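PDB 3C0T: mediator of RNA polymerase II transcription subunit 18 from Schizosaccharomyces pombe, which serves as a component of the Mediator complex, a coactivator that bridges gene-specific regulatory proteins and the basal RNA polymerase II transcription machinery. Local coordinates for residues A[132-137]-A[193-198]; A[2-7]-A[183-188]; A[58-63]-A[70-75]; A[20-25]-A[138-143]. One frame throughout, in Å; residues are numbered along the deposited sequence.

Contact 1 (A[132-137]-A[193-198])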
loop_
_atom_site.group_PDB
_atom_site.type_symbol
_atom_site.label_atom_id
_atom_site.label_comp_id
_atom_site.label_asym_id
_atom_site.label_seq_id
_atom_site.Cartn_x
_atom_site.Cartn_y
_atom_site.Cartn_z
ATOM N N PHE A 132 -5.619 -12.468 6.592
ATOM C CA PHE A 132 -4.418 -13.306 6.600
ATOM C C PHE A 132 -4.790 -14.754 6.307
ATOM O O PHE A 132 -5.866 -15.216 6.689
ATOM C CB PHE A 132 -3.715 -13.261 7.968
ATOM C CG PHE A 132 -3.779 -11.919 8.645
ATOM C CD1 PHE A 132 -4.936 -11.518 9.322
ATOM C CD2 PHE A 132 -2.708 -11.023 8.557
ATOM C CE1 PHE A 132 -5.031 -10.228 9.898
ATOM C CE2 PHE A 132 -2.789 -9.732 9.129
ATOM C CZ PHE A 132 -3.952 -9.336 9.797
ATOM N N PHE A 133 -3.893 -15.463 5.628
ATOM C CA PHE A 133 -4.096 -16.872 5.310
ATOM C C PHE A 133 -2.855 -17.411 4.589
ATOM O O PHE A 133 -2.188 -16.674 3.847
ATOM C CB PHE A 133 -5.346 -17.052 4.444
ATOM C CG PHE A 133 -6.138 -18.288 4.774
ATOM C CD1 PHE A 133 -6.663 -18.473 6.053
ATOM C CD2 PHE A 133 -6.359 -19.273 3.812
ATOM C CE1 PHE A 133 -7.401 -19.627 6.374
ATOM C CE2 PHE A 133 -7.096 -20.431 4.119
ATOM C CZ PHE A 133 -7.616 -20.602 5.408
ATOM N N PHE A 134 -2.535 -18.684 4.827
ATOM C CA PHE A 134 -1.371 -19.323 4.212
ATOM C C PHE A 134 -0.133 -18.463 4.345
ATOM O O PHE A 134 0.663 -18.361 3.404
ATOM C CB PHE A 134 -1.628 -19.602 2.727
ATOM C CG PHE A 134 -2.603 -20.716 2.481
ATOM C CD1 PHE A 134 -3.736 -20.508 1.700
ATOM C CD2 PHE A 134 -2.389 -21.978 3.039
ATOM C CE1 PHE A 134 -4.648 -21.544 1.474
ATOM C CE2 PHE A 134 -3.288 -23.018 2.824
ATOM C CZ PHE A 134 -4.421 -22.806 2.041
ATOM N N ASP A 135 0.025 -17.832 5.505
ATOM C CA ASP A 135 1.177 -16.975 5.744
ATOM C C ASP A 135 1.321 -15.788 4.800
ATOM O O ASP A 135 2.430 -15.306 4.558
ATOM C CB ASP A 135 2.454 -17.795 5.683
ATOM C CG ASP A 135 2.993 -18.099 7.038
ATOM O OD1 ASP A 135 2.356 -18.900 7.766
ATOM O OD2 ASP A 135 4.051 -17.518 7.375
ATOM N N THR A 136 0.212 -15.329 4.242
ATOM C CA THR A 136 0.258 -14.176 3.356
ATOM C C THR A 136 -0.762 -13.179 3.887
ATOM O O THR A 136 -1.639 -13.536 4.678
ATOM C CB THR A 136 -0.118 -14.533 1.901
ATOM O OG1 THR A 136 -1.529 -14.770 1.826
ATOM C CG2 THR A 136 0.627 -15.770 1.440
ATOM N N THR A 137 -0.643 -11.931 3.455
ATOM C CA THR A 137 -1.555 -10.887 3.877
ATOM C C THR A 137 -2.343 -10.420 2.667
ATOM O O THR A 137 -1.791 -10.257 1.574
ATOM C CB THR A 137 -0.793 -9.679 4.457
ATOM O OG1 THR A 137 -0.090 -10.078 5.638
ATOM C CG2 THR A 137 -1.760 -8.548 4.809
ATOM N N LYS A 193 -4.290 -17.173 -4.324
ATOM C CA LYS A 193 -4.830 -16.780 -5.618
ATOM C C LYS A 193 -6.023 -17.646 -6.027
ATOM O O LYS A 193 -7.076 -17.116 -6.394
ATOM C CB LYS A 193 -3.749 -16.873 -6.696
ATOM C CG LYS A 193 -4.169 -16.380 -8.081
ATOM C CD LYS A 193 -3.105 -16.738 -9.112
ATOM C CE LYS A 193 -3.146 -15.826 -10.334
ATOM N NZ LYS A 193 -4.449 -15.872 -11.055
ATOM N N THR A 194 -5.875 -18.969 -5.977
ATOM C CA THR A 194 -6.988 -19.820 -6.375
ATOM C C THR A 194 -8.102 -19.742 -5.340
ATOM O O THR A 194 -9.276 -19.896 -5.668
ATOM C CB THR A 194 -6.564 -21.316 -6.607
ATOM O OG1 THR A 194 -7.126 -22.152 -5.589
ATOM C CG2 THR A 194 -5.072 -21.454 -6.611
ATOM N N LEU A 195 -7.745 -19.486 -4.092
ATOM C CA LEU A 195 -8.769 -19.372 -3.062
ATOM C C LEU A 195 -9.662 -18.138 -3.312
ATOM O O LEU A 195 -10.834 -18.144 -2.942
ATOM C CB LEU A 195 -8.132 -19.260 -1.674
ATOM C CG LEU A 195 -8.683 -20.150 -0.557
ATOM C CD1 LEU A 195 -8.237 -19.593 0.789
ATOM C CD2 LEU A 195 -10.185 -20.203 -0.618
ATOM N N LEU A 196 -9.117 -17.098 -3.944
ATOM C CA LEU A 196 -9.875 -15.866 -4.210
ATOM C C LEU A 196 -10.291 -15.696 -5.670
ATOM O O LEU A 196 -10.937 -14.703 -6.023
ATOM C CB LEU A 196 -9.058 -14.621 -3.824
ATOM C CG LEU A 196 -8.345 -14.486 -2.475
ATOM C CD1 LEU A 196 -7.987 -13.024 -2.273
ATOM C CD2 LEU A 196 -9.220 -14.975 -1.342
ATOM N N SER A 197 -9.910 -16.652 -6.511
ATOM C CA SER A 197 -10.216 -16.598 -7.940
ATOM C C SER A 197 -11.703 -16.623 -8.253
ATOM O O SER A 197 -12.111 -16.240 -9.345
ATOM C CB SER A 197 -9.540 -17.763 -8.658
ATOM O OG SER A 197 -10.021 -19.000 -8.148
ATOM N N ALA A 198 -12.508 -17.093 -7.308
ATOM C CA ALA A 198 -13.950 -17.164 -7.518
ATOM C C ALA A 198 -14.588 -15.782 -7.499
ATOM O O ALA A 198 -15.705 -15.610 -7.986
ATOM C CB ALA A 198 -14.600 -18.045 -6.452
#

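Contact 2 (A[2-7]-A[183-188])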
loop_
_atom_site.group_PDB
_atom_site.type_symbol
_atom_site.label_atom_id
_atom_site.label_comp_id
_atom_site.label_asym_id
_atom_site.label_seq_id
_atom_site.Cartn_x
_atom_site.Cartn_y
_atom_site.Cartn_z
ATOM N N GLN A 2 12.397 -8.787 0.514
ATOM C CA GLN A 2 11.724 -9.040 -0.752
ATOM C C GLN A 2 10.219 -9.195 -0.570
ATOM O O GLN A 2 9.763 -9.964 0.278
ATOM C CB GLN A 2 12.298 -10.316 -1.376
ATOM C CG GLN A 2 12.583 -10.249 -2.867
ATOM C CD GLN A 2 13.682 -9.265 -3.211
ATOM O OE1 GLN A 2 14.729 -9.250 -2.577
ATOM N NE2 GLN A 2 13.448 -8.440 -4.227
ATOM N N GLU A 3 9.444 -8.457 -1.361
ATOM C CA GLU A 3 7.993 -8.560 -1.288
ATOM C C GLU A 3 7.447 -9.280 -2.519
ATOM O O GLU A 3 7.642 -8.826 -3.647
ATOM C CB GLU A 3 7.340 -7.171 -1.190
ATOM C CG GLU A 3 5.807 -7.234 -1.176
ATOM C CD GLU A 3 5.141 -5.873 -0.998
ATOM O OE1 GLU A 3 5.380 -5.218 0.034
ATOM O OE2 GLU A 3 4.374 -5.458 -1.893
ATOM N N LEU A 4 6.781 -10.411 -2.301
ATOM C CA LEU A 4 6.168 -11.154 -3.401
ATOM C C LEU A 4 4.687 -10.769 -3.307
ATOM O O LEU A 4 4.115 -10.753 -2.211
ATOM C CB LEU A 4 6.371 -12.665 -3.225
ATOM C CG LEU A 4 7.836 -13.126 -3.273
ATOM C CD1 LEU A 4 8.508 -12.844 -1.923
ATOM C CD2 LEU A 4 7.907 -14.624 -3.589
ATOM N N TYR A 5 4.057 -10.459 -4.437
ATOM C CA TYR A 5 2.677 -10.007 -4.368
ATOM C C TYR A 5 1.828 -10.255 -5.601
ATOM O O TYR A 5 2.317 -10.661 -6.647
ATOM C CB TYR A 5 2.685 -8.504 -4.100
ATOM C CG TYR A 5 3.258 -7.740 -5.273
ATOM C CD1 TYR A 5 2.431 -7.290 -6.306
ATOM C CD2 TYR A 5 4.636 -7.537 -5.394
ATOM C CE1 TYR A 5 2.959 -6.664 -7.433
ATOM C CE2 TYR A 5 5.182 -6.908 -6.520
ATOM C CZ TYR A 5 4.336 -6.479 -7.536
ATOM O OH TYR A 5 4.856 -5.890 -8.666
ATOM N N LEU A 6 0.540 -9.964 -5.451
ATOM C CA LEU A 6 -0.444 -10.080 -6.520
ATOM C C LEU A 6 -1.379 -8.907 -6.313
ATOM O O LEU A 6 -1.645 -8.514 -5.174
ATOM C CB LEU A 6 -1.222 -11.392 -6.418
ATOM C CG LEU A 6 -0.432 -12.652 -6.773
ATOM C CD1 LEU A 6 -1.298 -13.883 -6.547
ATOM C CD2 LEU A 6 0.023 -12.572 -8.231
ATOM N N LEU A 7 -1.863 -8.336 -7.406
ATOM C CA LEU A 7 -2.762 -7.199 -7.323
ATOM C C LEU A 7 -4.060 -7.444 -8.081
ATOM O O LEU A 7 -4.090 -8.164 -9.080
ATOM C CB LEU A 7 -2.076 -5.944 -7.866
ATOM C CG LEU A 7 -1.116 -5.188 -6.942
ATOM C CD1 LEU A 7 -0.425 -4.100 -7.730
ATOM C CD2 LEU A 7 -1.878 -4.575 -5.779
ATOM N N ALA A 183 10.560 -19.802 -2.576
ATOM C CA ALA A 183 9.672 -20.752 -3.230
ATOM C C ALA A 183 8.431 -21.032 -2.399
ATOM O O ALA A 183 7.355 -21.265 -2.943
ATOM C CB ALA A 183 10.416 -22.049 -3.517
ATOM N N LYS A 184 8.587 -21.016 -1.084
ATOM C CA LYS A 184 7.474 -21.264 -0.181
ATOM C C LYS A 184 6.516 -20.064 -0.219
ATOM O O LYS A 184 5.307 -20.208 -0.038
ATOM C CB LYS A 184 8.005 -21.480 1.241
ATOM C CG LYS A 184 6.936 -21.760 2.303
ATOM C CD LYS A 184 6.204 -23.078 2.053
ATOM C CE LYS A 184 7.149 -24.286 2.124
ATOM N NZ LYS A 184 6.460 -25.592 1.815
ATOM N N ALA A 185 7.060 -18.878 -0.464
ATOM C CA ALA A 185 6.233 -17.685 -0.520
ATOM C C ALA A 185 5.413 -17.662 -1.811
ATOM O O ALA A 185 4.226 -17.337 -1.781
ATOM C CB ALA A 185 7.098 -16.432 -0.409
ATOM N N GLU A 186 6.028 -18.006 -2.940
ATOM C CA GLU A 186 5.292 -18.015 -4.204
ATOM C C GLU A 186 4.209 -19.085 -4.150
ATOM O O GLU A 186 3.108 -18.894 -4.667
ATOM C CB GLU A 186 6.213 -18.304 -5.389
ATOM C CG GLU A 186 7.406 -17.385 -5.488
ATOM C CD GLU A 186 8.070 -17.448 -6.847
ATOM O OE1 GLU A 186 9.307 -17.253 -6.905
ATOM O OE2 GLU A 186 7.358 -17.676 -7.856
ATOM N N ALA A 187 4.535 -20.213 -3.527
ATOM C CA ALA A 187 3.587 -21.308 -3.394
ATOM C C ALA A 187 2.406 -20.825 -2.551
ATOM O O ALA A 187 1.253 -21.149 -2.839
ATOM C CB ALA A 187 4.259 -22.510 -2.735
ATOM N N ASN A 188 2.686 -20.043 -1.513
ATOM C CA ASN A 188 1.606 -19.530 -0.673
ATOM C C ASN A 188 0.728 -18.538 -1.442
ATOM O O ASN A 188 -0.493 -18.538 -1.293
ATOM C CB ASN A 188 2.162 -18.876 0.594
ATOM C CG ASN A 188 2.562 -19.901 1.641
ATOM O OD1 ASN A 188 1.915 -20.944 1.785
ATOM N ND2 ASN A 188 3.617 -19.603 2.394
#

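Contact 3 (A[58-63]-A[70-75])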
loop_
_atom_site.group_PDB
_atom_site.type_symbol
_atom_site.label_atom_id
_atom_site.label_comp_id
_atom_site.label_asym_id
_atom_site.label_seq_id
_atom_site.Cartn_x
_atom_site.Cartn_y
_atom_site.Cartn_z
ATOM N N LEU A 58 6.988 7.460 4.325
ATOM C CA LEU A 58 6.692 7.387 5.747
ATOM C C LEU A 58 5.255 7.000 6.026
ATOM O O LEU A 58 4.319 7.580 5.474
ATOM C CB LEU A 58 7.008 8.728 6.412
ATOM C CG LEU A 58 8.474 9.087 6.724
ATOM C CD1 LEU A 58 9.436 8.288 5.891
ATOM C CD2 LEU A 58 8.666 10.578 6.466
ATOM N N CYS A 59 5.083 6.015 6.898
ATOM C CA CYS A 59 3.755 5.548 7.234
ATOM C C CYS A 59 3.464 5.632 8.719
ATOM O O CYS A 59 4.233 5.151 9.550
ATOM C CB CYS A 59 3.561 4.105 6.768
ATOM S SG CYS A 59 1.948 3.435 7.230
ATOM N N SER A 60 2.342 6.261 9.037
ATOM C CA SER A 60 1.910 6.393 10.412
ATOM C C SER A 60 0.537 5.753 10.538
ATOM O O SER A 60 -0.352 5.997 9.716
ATOM C CB SER A 60 1.819 7.864 10.805
ATOM O OG SER A 60 1.125 7.997 12.030
ATOM N N ASN A 61 0.368 4.918 11.553
ATOM C CA ASN A 61 -0.919 4.282 11.784
ATOM C C ASN A 61 -1.795 5.300 12.516
ATOM O O ASN A 61 -1.630 5.525 13.713
ATOM C CB ASN A 61 -0.734 3.018 12.628
ATOM C CG ASN A 61 -2.044 2.309 12.915
ATOM O OD1 ASN A 61 -2.061 1.228 13.507
ATOM N ND2 ASN A 61 -3.150 2.913 12.498
ATOM N N ILE A 62 -2.716 5.933 11.800
ATOM C CA ILE A 62 -3.573 6.927 12.432
ATOM C C ILE A 62 -4.784 6.310 13.097
ATOM O O ILE A 62 -5.585 7.002 13.719
ATOM C CB ILE A 62 -4.014 8.022 11.435
ATOM C CG1 ILE A 62 -4.553 7.399 10.152
ATOM C CG2 ILE A 62 -2.834 8.932 11.136
ATOM C CD1 ILE A 62 -4.974 8.423 9.116
ATOM N N GLU A 63 -4.906 4.995 12.973
ATOM C CA GLU A 63 -6.006 4.264 13.590
ATOM C C GLU A 63 -5.874 4.416 15.105
ATOM O O GLU A 63 -6.845 4.255 15.845
ATOM C CB GLU A 63 -5.929 2.788 13.182
ATOM C CG GLU A 63 -6.787 1.829 13.987
ATOM C CD GLU A 63 -8.266 2.151 13.924
ATOM O OE1 GLU A 63 -9.067 1.309 14.380
ATOM O OE2 GLU A 63 -8.629 3.241 13.434
ATOM N N THR A 70 -4.105 18.095 17.863
ATOM C CA THR A 70 -3.601 19.156 16.992
ATOM C C THR A 70 -2.278 18.813 16.302
ATOM O O THR A 70 -2.058 19.184 15.147
ATOM C CB THR A 70 -3.435 20.484 17.779
ATOM O OG1 THR A 70 -2.512 20.297 18.860
ATOM C CG2 THR A 70 -4.776 20.938 18.346
ATOM N N GLU A 71 -1.400 18.107 17.007
ATOM C CA GLU A 71 -0.112 17.728 16.440
ATOM C C GLU A 71 0.183 16.248 16.641
ATOM O O GLU A 71 1.060 15.859 17.414
ATOM C CB GLU A 71 0.994 18.600 17.038
ATOM C CG GLU A 71 1.057 19.983 16.396
ATOM C CD GLU A 71 1.814 20.997 17.232
ATOM O OE1 GLU A 71 2.958 20.705 17.647
ATOM O OE2 GLU A 71 1.261 22.095 17.469
ATOM N N TRP A 72 -0.575 15.433 15.918
ATOM C CA TRP A 72 -0.461 13.987 15.960
ATOM C C TRP A 72 0.854 13.505 15.357
ATOM O O TRP A 72 1.430 12.529 15.823
ATOM C CB TRP A 72 -1.613 13.364 15.175
ATOM C CG TRP A 72 -1.628 13.818 13.735
ATOM C CD1 TRP A 72 -2.150 14.984 13.245
ATOM C CD2 TRP A 72 -1.030 13.148 12.616
ATOM N NE1 TRP A 72 -1.912 15.082 11.894
ATOM C CE2 TRP A 72 -1.225 13.969 11.482
ATOM C CE3 TRP A 72 -0.343 11.934 12.462
ATOM C CZ2 TRP A 72 -0.761 13.613 10.208
ATOM C CZ3 TRP A 72 0.119 11.582 11.198
ATOM C CH2 TRP A 72 -0.092 12.420 10.089
ATOM N N SER A 73 1.319 14.190 14.316
ATOM C CA SER A 73 2.551 13.804 13.633
ATOM C C SER A 73 3.792 13.773 14.523
ATOM O O SER A 73 4.743 13.049 14.230
ATOM C CB SER A 73 2.793 14.715 12.425
ATOM O OG SER A 73 2.726 16.082 12.790
ATOM N N LYS A 74 3.790 14.552 15.602
ATOM C CA LYS A 74 4.925 14.573 16.524
ATOM C C LYS A 74 4.757 13.516 17.613
ATOM O O LYS A 74 5.730 13.084 18.233
ATOM C CB LYS A 74 5.083 15.955 17.164
ATOM C CG LYS A 74 5.882 16.944 16.325
ATOM C CD LYS A 74 6.343 18.127 17.172
ATOM C CE LYS A 74 7.369 18.979 16.431
ATOM N NZ LYS A 74 7.919 20.073 17.285
ATOM N N ASN A 75 3.514 13.104 17.835
ATOM C CA ASN A 75 3.202 12.087 18.833
ATOM C C ASN A 75 3.000 10.712 18.195
ATOM O O ASN A 75 2.221 9.902 18.704
ATOM C CB ASN A 75 1.932 12.467 19.601
ATOM C CG ASN A 75 2.173 13.561 20.619
ATOM O OD1 ASN A 75 2.617 14.657 20.276
ATOM N ND2 ASN A 75 1.883 13.267 21.882
#

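Contact 4 (A[20-25]-A[138-143])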
loop_
_atom_site.group_PDB
_atom_site.type_symbol
_atom_site.label_atom_id
_atom_site.label_comp_id
_atom_site.label_asym_id
_atom_site.label_seq_id
_atom_site.Cartn_x
_atom_site.Cartn_y
_atom_site.Cartn_z
ATOM N N ASN A 20 -17.475 -9.963 2.245
ATOM C CA ASN A 20 -18.091 -11.112 2.910
ATOM C C ASN A 20 -17.413 -12.411 2.450
ATOM O O ASN A 20 -17.210 -13.322 3.254
ATOM C CB ASN A 20 -19.593 -11.175 2.626
ATOM C CG ASN A 20 -20.381 -10.112 3.388
ATOM O OD1 ASN A 20 -20.069 -9.794 4.545
ATOM N ND2 ASN A 20 -21.419 -9.574 2.748
ATOM N N SER A 21 -17.064 -12.494 1.165
ATOM C CA SER A 21 -16.387 -13.687 0.651
ATOM C C SER A 21 -15.026 -13.827 1.334
ATOM O O SER A 21 -14.614 -14.932 1.691
ATOM C CB SER A 21 -16.177 -13.593 -0.862
ATOM O OG SER A 21 -17.398 -13.701 -1.566
ATOM N N LEU A 22 -14.335 -12.701 1.514
ATOM C CA LEU A 22 -13.032 -12.707 2.156
ATOM C C LEU A 22 -13.160 -13.123 3.617
ATOM O O LEU A 22 -12.270 -13.795 4.159
ATOM C CB LEU A 22 -12.379 -11.325 2.060
ATOM C CG LEU A 22 -11.934 -10.820 0.680
ATOM C CD1 LEU A 22 -11.530 -9.345 0.784
ATOM C CD2 LEU A 22 -10.767 -11.655 0.164
ATOM N N SER A 23 -14.261 -12.732 4.257
ATOM C CA SER A 23 -14.484 -13.076 5.663
ATOM C C SER A 23 -14.885 -14.531 5.807
ATOM O O SER A 23 -14.682 -15.142 6.854
ATOM C CB SER A 23 -15.577 -12.195 6.283
ATOM O OG SER A 23 -15.090 -10.897 6.568
ATOM N N LYS A 24 -15.466 -15.076 4.750
ATOM C CA LYS A 24 -15.898 -16.460 4.759
ATOM C C LYS A 24 -14.731 -17.412 4.495
ATOM O O LYS A 24 -14.720 -18.529 5.006
ATOM C CB LYS A 24 -16.989 -16.667 3.706
ATOM C CG LYS A 24 -17.336 -18.123 3.422
ATOM C CD LYS A 24 -18.432 -18.220 2.366
ATOM C CE LYS A 24 -18.522 -19.620 1.755
ATOM N NZ LYS A 24 -17.326 -19.949 0.911
ATOM N N THR A 25 -13.742 -16.966 3.718
ATOM C CA THR A 25 -12.611 -17.826 3.391
ATOM C C THR A 25 -11.277 -17.532 4.074
ATOM O O THR A 25 -10.416 -18.411 4.127
ATOM C CB THR A 25 -12.359 -17.852 1.867
ATOM O OG1 THR A 25 -11.841 -16.589 1.441
ATOM C CG2 THR A 25 -13.652 -18.126 1.121
ATOM N N VAL A 138 -3.641 -10.231 2.846
ATOM C CA VAL A 138 -4.456 -9.745 1.754
ATOM C C VAL A 138 -5.164 -8.502 2.254
ATOM O O VAL A 138 -5.962 -8.540 3.195
ATOM C CB VAL A 138 -5.441 -10.818 1.256
ATOM C CG1 VAL A 138 -5.715 -11.798 2.351
ATOM C CG2 VAL A 138 -6.714 -10.177 0.751
ATOM N N ARG A 139 -4.827 -7.386 1.622
ATOM C CA ARG A 139 -5.369 -6.091 1.980
ATOM C C ARG A 139 -6.282 -5.561 0.872
ATOM O O ARG A 139 -5.943 -5.633 -0.312
ATOM C CB ARG A 139 -4.193 -5.130 2.229
ATOM C CG ARG A 139 -4.571 -3.677 2.396
ATOM C CD ARG A 139 -3.339 -2.774 2.497
ATOM N NE ARG A 139 -2.602 -2.954 3.746
ATOM C CZ ARG A 139 -1.883 -1.995 4.322
ATOM N NH1 ARG A 139 -1.803 -0.796 3.758
ATOM N NH2 ARG A 139 -1.270 -2.220 5.480
ATOM N N ILE A 140 -7.461 -5.074 1.254
ATOM C CA ILE A 140 -8.390 -4.490 0.293
ATOM C C ILE A 140 -8.513 -3.050 0.781
ATOM O O ILE A 140 -8.933 -2.796 1.912
ATOM C CB ILE A 140 -9.758 -5.234 0.273
ATOM C CG1 ILE A 140 -10.664 -4.623 -0.798
ATOM C CG2 ILE A 140 -10.408 -5.210 1.641
ATOM C CD1 ILE A 140 -11.888 -5.475 -1.113
ATOM N N TYR A 141 -8.124 -2.102 -0.063
ATOM C CA TYR A 141 -8.122 -0.709 0.364
ATOM C C TYR A 141 -8.457 0.323 -0.689
ATOM O O TYR A 141 -8.563 0.033 -1.877
ATOM C CB TYR A 141 -6.744 -0.349 0.926
ATOM C CG TYR A 141 -5.655 -0.306 -0.131
ATOM C CD1 TYR A 141 -5.017 -1.473 -0.563
ATOM C CD2 TYR A 141 -5.260 0.904 -0.707
ATOM C CE1 TYR A 141 -4.018 -1.437 -1.536
ATOM C CE2 TYR A 141 -4.260 0.952 -1.685
ATOM C CZ TYR A 141 -3.642 -0.222 -2.095
ATOM O OH TYR A 141 -2.644 -0.180 -3.057
ATOM N N GLN A 142 -8.580 1.557 -0.218
ATOM C CA GLN A 142 -8.883 2.690 -1.066
ATOM C C GLN A 142 -7.875 3.766 -0.691
ATOM O O GLN A 142 -7.535 3.907 0.486
ATOM C CB GLN A 142 -10.303 3.166 -0.780
ATOM C CG GLN A 142 -10.972 3.826 -1.963
ATOM C CD GLN A 142 -12.470 3.816 -1.832
ATOM O OE1 GLN A 142 -13.035 4.442 -0.922
ATOM N NE2 GLN A 142 -13.133 3.087 -2.729
ATOM N N THR A 143 -7.360 4.505 -1.666
ATOM C CA THR A 143 -6.417 5.548 -1.307
ATOM C C THR A 143 -7.150 6.888 -1.331
ATOM O O THR A 143 -7.786 7.265 -2.322
ATOM C CB THR A 143 -5.136 5.523 -2.205
ATOM O OG1 THR A 143 -5.155 6.603 -3.130
ATOM C CG2 THR A 143 -5.027 4.217 -2.933
#

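Contact 1 (A[132-137]-A[193-198])
F133 and L195 are brought together by two first torsions that both depart from the staggered values: chi1 is -142° in F133 and -132° in L195. F134, by contrast, has an ordinary torsion (chi1 -72°), its CG beside the backbone N, and this carries its ring alongside that of F133, so that a single methyl serves both. CD1 of L195 is equidistant from two ring carbons, 3.6 Å from F133 CD2 and 3.6 Å from F133 CE2, so it addresses one bond of that ring, from an oblique direction. The second ring is looser, with F134 CE1 4.1 Å from L195 CD1. In both pairs the aromatic and aliphatic side chains cross at about a right angle. The two phenylalanines belong to the hairpin joining strand 118-133 to strand 136-146, and F133 to T136 make its type I' turn, in which F134 and D135 take left-handed backbone angles. The closing pair is bonded both ways: T136 N gives to F133 O at 2.8 Å, and F133 N gives to T136 O at 3.1 Å. F133 O also accepts from T136 OG1 at 2.9 Å, almost head-on to the carbonyl oxygen, so two donors of one residue grip it and tie the T136 side chain to the turn. L195 comes from the last part of helix 179-196, where S197 OG donates to T194 O at 2.7 Å. L26 touches both F133 and L195, while F134 also leans on N188 and K191 earlier in the helix.

Contact 2 (A[2-7]-A[183-188])
Helix 179-196 packs on the outside of the closed antiparallel barrel of this Med18 subunit, and within 2-7 and 183-188 the meeting is through L4, next to A185 and E186; to either side along the strand, Q2 touches M182 and L6 touches K193 of the same helix. The nearest CA atoms are those of L4 and E186, 7.0 Å apart. L4 points toward the helix; its first torsion sets CG beside the backbone N (chi1 -64°), and the second (chi2 79°) turns both methyls to the helix. CD2 of L4 does most of the touching: it is 3.4 Å from E186 CG, a tight fit, and 3.7 Å from A185 CB. The second methyl is less close, with L4 CD1 4.1 Å from A185 CB, so the alanine methyl faces the fork of the leucine. E186 crosses L4 at about a right angle and offers only its aliphatic part; its chain runs extended beyond CG, and OE2 makes long, weak ion pairs with R90 and K93. V173, from the neighbouring strand 165-173, and L189, one turn on from A185, also touch L4. The bonding of the strand lies on its flanks, where L4 pairs through its backbone with T171 while E3 and Y5 pair with R97 and G95. E3 also has a salt bridge from OE2 to R97 NH2. No hydrogen bond joins the two segments, so between them the contact is methyl and methylene only, with the carboxylate of E186 kept out of the apolar patch.

Contact 3 (A[58-63]-A[70-75])
W72 reaches S60 and I62 with the far corner of its six-membered ring, and the conformations of all three side chains decide how. CG of W72 is wedged between N and C of its own backbone (chi1 59°), which folds the indole back so that S73 CB stands over the centre of one face, 4.0 Å above the plane. S60 turns OG opposite its own N (chi1 167°), which sets it at the ring edge, in plane, with OG 3.8 Å from W72 CZ3. I62 uses its shorter branch, which lies beside the backbone N and opposite the carbonyl carbon: CG2 is 4.0 Å from W72 CZ3 and 4.1 Å from CE3 of the same ring, arriving obliquely. The contact thus joins S60 and I62, on the side of strand 56-61, to the loop that leads into strand 78-83. I152 touches both I62 and W72, and the indole also meets the ring of F35, their planes at about 50°. The polar end of the tryptophan is used, NE1 donating to R150 O. At the other end, S60 OG is buried without a hydrogen-bond partner in the model, so its encounter with the CZ3 edge is a van der Waals one, and burying it probably carries a desolvation cost.

Contact 4 (A[20-25]-A[138-143])
No ring or amide plane takes part where L22 meets V138 and I140; the flat group to note beside them is the peptide carbonyl of S21, in the turn of helix that carries L22. T25 approaches S21 O from both faces of that plane: T25 N from one at 3.0 Å, and T25 OG1 from the other at 3.2 Å, tilted 30° out of it. The helix therefore ends with its threonine hydroxyl folded back onto its own backbone. Across the contact, L22 has its CG beside the backbone N (chi1 -68°) and then runs extended (chi2 171°), which splits its methyls between two residues of strand 136-146. L22 CD2 is 4.4 Å from V138 CG2, while L22 CD1 is 4.3 Å from I140 CD1. V138 and I140, two apart, point the same way, toward helix 15-25, whereas R139 points away and makes salt bridges with E34 and E130. Y141 and T143 each pack on an apolar side chain of the chain of another protein. Y131 and L196 also touch L22, so helices 15-25 and 179-196 meet over this strand. Both approaches exceed 4 Å and no polar atom bridges the segments, which implies a purely hydrophobic, rather loose fit.

In the fold
Contacts 1, 2 and 4 form one continuous region in which helices 15-25 and 179-196 pack on the antiparallel barrel. The centre of contact 1 lies about 11 Å from that of contact 2 and about 10 Å from that of contact 4, and it touches both: T136 CG2 is 3.6 Å from N188 CB, and L195 CD2 is 4.1 Å from T25 CB. Contacts 1 and 2 share helix 179-196; contacts 1 and 4 share strand 136-146. Contact 3 has its centre about 25 to 31 Å from the others, across the chain's centre from contacts 1 and 2. Contact 2 joins the N-terminal strand to the last helix. In sequence order contact 1 crosses contacts 2 and 4, contact 3 is the local one, and all four lie on one barrel.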